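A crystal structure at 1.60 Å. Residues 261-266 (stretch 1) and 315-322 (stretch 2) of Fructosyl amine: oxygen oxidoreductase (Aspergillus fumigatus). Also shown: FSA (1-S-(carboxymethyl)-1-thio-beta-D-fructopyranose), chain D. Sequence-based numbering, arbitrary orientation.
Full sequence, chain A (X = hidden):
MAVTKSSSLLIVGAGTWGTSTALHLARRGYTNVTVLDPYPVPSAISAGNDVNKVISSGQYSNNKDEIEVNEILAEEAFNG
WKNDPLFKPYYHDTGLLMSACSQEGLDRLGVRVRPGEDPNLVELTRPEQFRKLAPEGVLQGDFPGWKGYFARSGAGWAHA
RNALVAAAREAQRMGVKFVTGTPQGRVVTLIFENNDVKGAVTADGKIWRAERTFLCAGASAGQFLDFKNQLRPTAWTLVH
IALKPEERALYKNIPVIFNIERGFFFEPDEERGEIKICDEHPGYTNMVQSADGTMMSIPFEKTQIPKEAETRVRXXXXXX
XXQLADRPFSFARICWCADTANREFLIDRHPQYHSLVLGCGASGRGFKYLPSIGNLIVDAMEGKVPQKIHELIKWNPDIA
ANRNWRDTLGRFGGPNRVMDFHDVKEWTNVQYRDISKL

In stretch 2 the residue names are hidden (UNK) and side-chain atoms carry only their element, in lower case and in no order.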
# COMPACT_ATOMS: atom_id res chain seq x y z
N GLU A 261 -10.04 9.38 -11.11
CA GLU A 261 -9.55 10.70 -11.53
C GLU A 261 -9.78 11.80 -10.51
O GLU A 261 -9.51 12.98 -10.79
CB GLU A 261 -10.24 11.10 -12.84
CG GLU A 261 -9.94 10.16 -13.99
CD GLU A 261 -10.49 10.69 -15.28
OE1 GLU A 261 -9.83 11.56 -15.90
OE2 GLU A 261 -11.58 10.23 -15.67
N ARG A 262 -10.28 11.45 -9.32
CA ARG A 262 -10.61 12.46 -8.33
C ARG A 262 -10.12 12.06 -6.94
O ARG A 262 -9.48 12.85 -6.24
CB ARG A 262 -12.13 12.72 -8.28
CG ARG A 262 -12.75 13.16 -9.61
CD ARG A 262 -12.35 14.60 -9.93
NE ARG A 262 -13.11 15.10 -11.08
CZ ARG A 262 -12.69 15.06 -12.35
NH1 ARG A 262 -11.51 14.54 -12.66
NH2 ARG A 262 -13.48 15.54 -13.31
N GLY A 263 -10.43 10.84 -6.54
CA GLY A 263 -10.12 10.43 -5.19
C GLY A 263 -11.14 9.46 -4.60
O GLY A 263 -12.04 8.97 -5.29
N PHE A 264 -10.97 9.20 -3.31
CA PHE A 264 -11.83 8.24 -2.65
C PHE A 264 -11.94 8.50 -1.17
O PHE A 264 -11.14 9.22 -0.57
CB PHE A 264 -11.35 6.81 -2.92
CG PHE A 264 -9.93 6.53 -2.49
CD1 PHE A 264 -9.66 6.04 -1.20
CD2 PHE A 264 -8.88 6.72 -3.38
CE1 PHE A 264 -8.34 5.74 -0.81
CE2 PHE A 264 -7.55 6.44 -3.00
CZ PHE A 264 -7.28 5.95 -1.71
N PHE A 265 -12.97 7.89 -0.58
CA PHE A 265 -13.17 7.97 0.86
C PHE A 265 -13.97 6.77 1.37
O PHE A 265 -14.54 6.00 0.57
CB PHE A 265 -13.81 9.31 1.26
CG PHE A 265 -15.14 9.58 0.59
CD1 PHE A 265 -16.30 9.01 1.09
CD2 PHE A 265 -15.21 10.41 -0.53
CE1 PHE A 265 -17.54 9.26 0.49
CE2 PHE A 265 -16.45 10.66 -1.16
CZ PHE A 265 -17.61 10.09 -0.64
N PHE A 266 -14.04 6.67 2.70
CA PHE A 266 -14.61 5.51 3.39
C PHE A 266 -15.61 5.96 4.45
O PHE A 266 -15.59 7.12 4.88
CB PHE A 266 -13.50 4.78 4.14
CG PHE A 266 -12.37 4.29 3.27
CD1 PHE A 266 -12.32 2.96 2.86
CD2 PHE A 266 -11.34 5.15 2.87
CE1 PHE A 266 -11.27 2.49 2.05
CE2 PHE A 266 -10.29 4.69 2.07
CZ PHE A 266 -10.25 3.35 1.67
N UNK A 315 -11.92 19.85 -3.46
CA UNK A 315 -12.60 19.76 -4.76
C UNK A 315 -13.39 18.46 -4.90
O UNK A 315 -14.53 18.45 -5.38
c UNK A 315 -11.60 19.92 -5.90
N UNK A 316 -12.77 17.35 -4.50
CA UNK A 316 -13.43 16.05 -4.47
C UNK A 316 -14.65 16.09 -3.56
O UNK A 316 -15.73 15.59 -3.92
c UNK A 316 -11.87 12.82 -2.90
c UNK A 316 -13.00 13.63 -3.52
c UNK A 316 -12.44 14.99 -3.97
c UNK A 316 -13.69 12.86 -4.64
N UNK A 317 -14.49 16.66 -2.36
CA UNK A 317 -15.59 16.73 -1.41
C UNK A 317 -16.74 17.57 -1.97
O UNK A 317 -17.90 17.25 -1.76
c UNK A 317 -14.99 15.10 1.19
c UNK A 317 -14.22 16.36 0.74
c UNK A 317 -13.61 17.10 1.93
c UNK A 317 -15.14 17.29 -0.06
N UNK A 318 -16.41 18.64 -2.68
CA UNK A 318 -17.46 19.47 -3.27
C UNK A 318 -18.36 18.67 -4.22
O UNK A 318 -19.57 18.92 -4.28
c UNK A 318 -16.87 20.69 -3.99
c UNK A 318 -16.97 23.88 -3.58
c UNK A 318 -18.08 22.84 -3.46
c UNK A 318 -17.91 21.70 -4.46
n UNK A 318 -15.63 23.36 -3.18
N UNK A 319 -17.77 17.71 -4.93
CA UNK A 319 -18.49 16.90 -5.92
C UNK A 319 -19.30 15.76 -5.31
O UNK A 319 -20.12 15.15 -6.00
o UNK A 319 -15.81 15.49 -9.01
o UNK A 319 -15.19 17.53 -9.53
c UNK A 319 -15.86 16.73 -8.84
c UNK A 319 -17.50 16.30 -6.92
c UNK A 319 -16.75 17.34 -7.76
N UNK A 320 -19.08 15.50 -4.02
CA UNK A 320 -19.59 14.28 -3.38
C UNK A 320 -20.30 14.56 -2.05
O UNK A 320 -21.48 14.23 -1.88
c UNK A 320 -18.44 13.27 -3.12
c UNK A 320 -17.85 12.79 -4.43
o UNK A 320 -17.41 13.91 -2.36
N UNK A 321 -19.56 15.14 -1.11
CA UNK A 321 -20.08 15.49 0.21
C UNK A 321 -19.82 16.98 0.47
O UNK A 321 -19.00 17.33 1.31
se UNK A 321 -19.11 12.05 2.48
c UNK A 321 -17.20 12.41 2.31
c UNK A 321 -19.78 13.17 1.08
c UNK A 321 -19.43 14.62 1.27
N UNK A 322 -20.49 17.86 -0.29
CA UNK A 322 -20.15 19.29 -0.22
C UNK A 322 -20.37 19.89 1.17
O UNK A 322 -19.72 20.90 1.51
c UNK A 322 -22.17 18.94 -1.49
c UNK A 322 -21.08 19.93 -1.27
c UNK A 322 -21.57 17.58 -1.26
OAB FSA D . -5.46 -1.21 -4.58
CAL FSA D . -6.52 -0.56 -4.44
OAA FSA D . -7.65 -1.07 -4.65
CAH FSA D . -6.48 0.90 -4.03
SAK FSA D . -4.84 1.54 -3.94
C1 FSA D . -5.33 3.19 -3.54
C2 FSA D . -4.21 4.19 -3.89
O2 FSA D . -4.41 5.41 -3.16
C3 FSA D . -4.20 4.50 -5.39
O3 FSA D . -5.40 5.19 -5.77
C4 FSA D . -2.95 5.29 -5.80
O4 FSA D . -2.89 5.39 -7.23
C5 FSA D . -1.66 4.63 -5.31
O5 FSA D . -1.41 3.41 -6.02
C6 FSA D . -1.77 4.36 -3.81
O6 FSA D . -2.95 3.58 -3.55
O HOH W 1 -16.05 16.28 -12.18

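Position 315 carries a single side-chain carbon. It points sideways and does not touch stretch 1. One carbon and nothing more is alanine, so this is Ala315.

Position 316 has four carbons, forked at the second. The side chain points toward stretch 1 and lies against Arg262, Gly263 and Phe264. All carbon with a fork at the second atom means leucine. In Leu316, CD2 sits 3.7 Å from CA of Gly263 and CD1 sits 4.0 Å from CB of Arg262. An ideal CB on Gly263 would lie 2.6 Å from CD2 of Leu316, a clash. The backbone angles of Gly263 call for glycine in any case.

Position 317 again shows four carbons forked at the second. Its CB points sideways; the end comes nearer but makes no contact. This is Leu317.

Position 318 has four carbons in a row ending in nitrogen. It is exposed and out of reach of stretch 1. The chain is that of lysine, Lys318.

Position 319 has three carbons, the third carrying two oxygens. The carboxylate approaches the Arg262 guanidinium near its plane. Two carbons between CA and the carboxylate carbon make it glutamate, Glu319. NE of Arg262 lies 3.4 Å from OE1 of Glu319, a salt bridge that includes a weak hydrogen bond. Water 1 also links the pair: it accepts from NH2 of Arg262 at 2.9 Å and donates weakly to OE2 of Glu319 at 3.1 Å.

Position 320 has a first carbon bearing one oxygen and one carbon. The oxygen of this side chain lies near the Phe265 ring. That is threonine, Thr320. Its OG1 donates to the backbone O of Leu316 at 2.8 Å, one helical turn back. The same OG1 is 3.6 Å from CE2 of Phe265.

Position 321 has two carbons, a selenium and a final carbon, unbranched. The final carbon sits over one face of the Phe265 ring. This is selenomethionine, Met321. Its CE lies 3.6 Å from the centroid of the Phe265 ring, in a CH-pi contact.

Position 322 has three carbons closing a ring onto the backbone nitrogen. The ring is out of reach of stretch 1. This is proline, Pro322.

The strand and the helix cross at 65°, with axes 9.2 Å apart at closest approach. Leu316 packs where Gly263 leaves room. Phe265 points toward the helix and meets Thr320 and Met321, while the CB of Phe264 points away and its CZ comes within 3.3 Å of O2 of the ligand FSA. Arg262 and Glu319 add a charged link beside this largely buried packing. NH1 of Arg262 is also held by the backbone O of Glu261 at 3.2 Å.

Stretch 2 (315-322) ALLKETMP
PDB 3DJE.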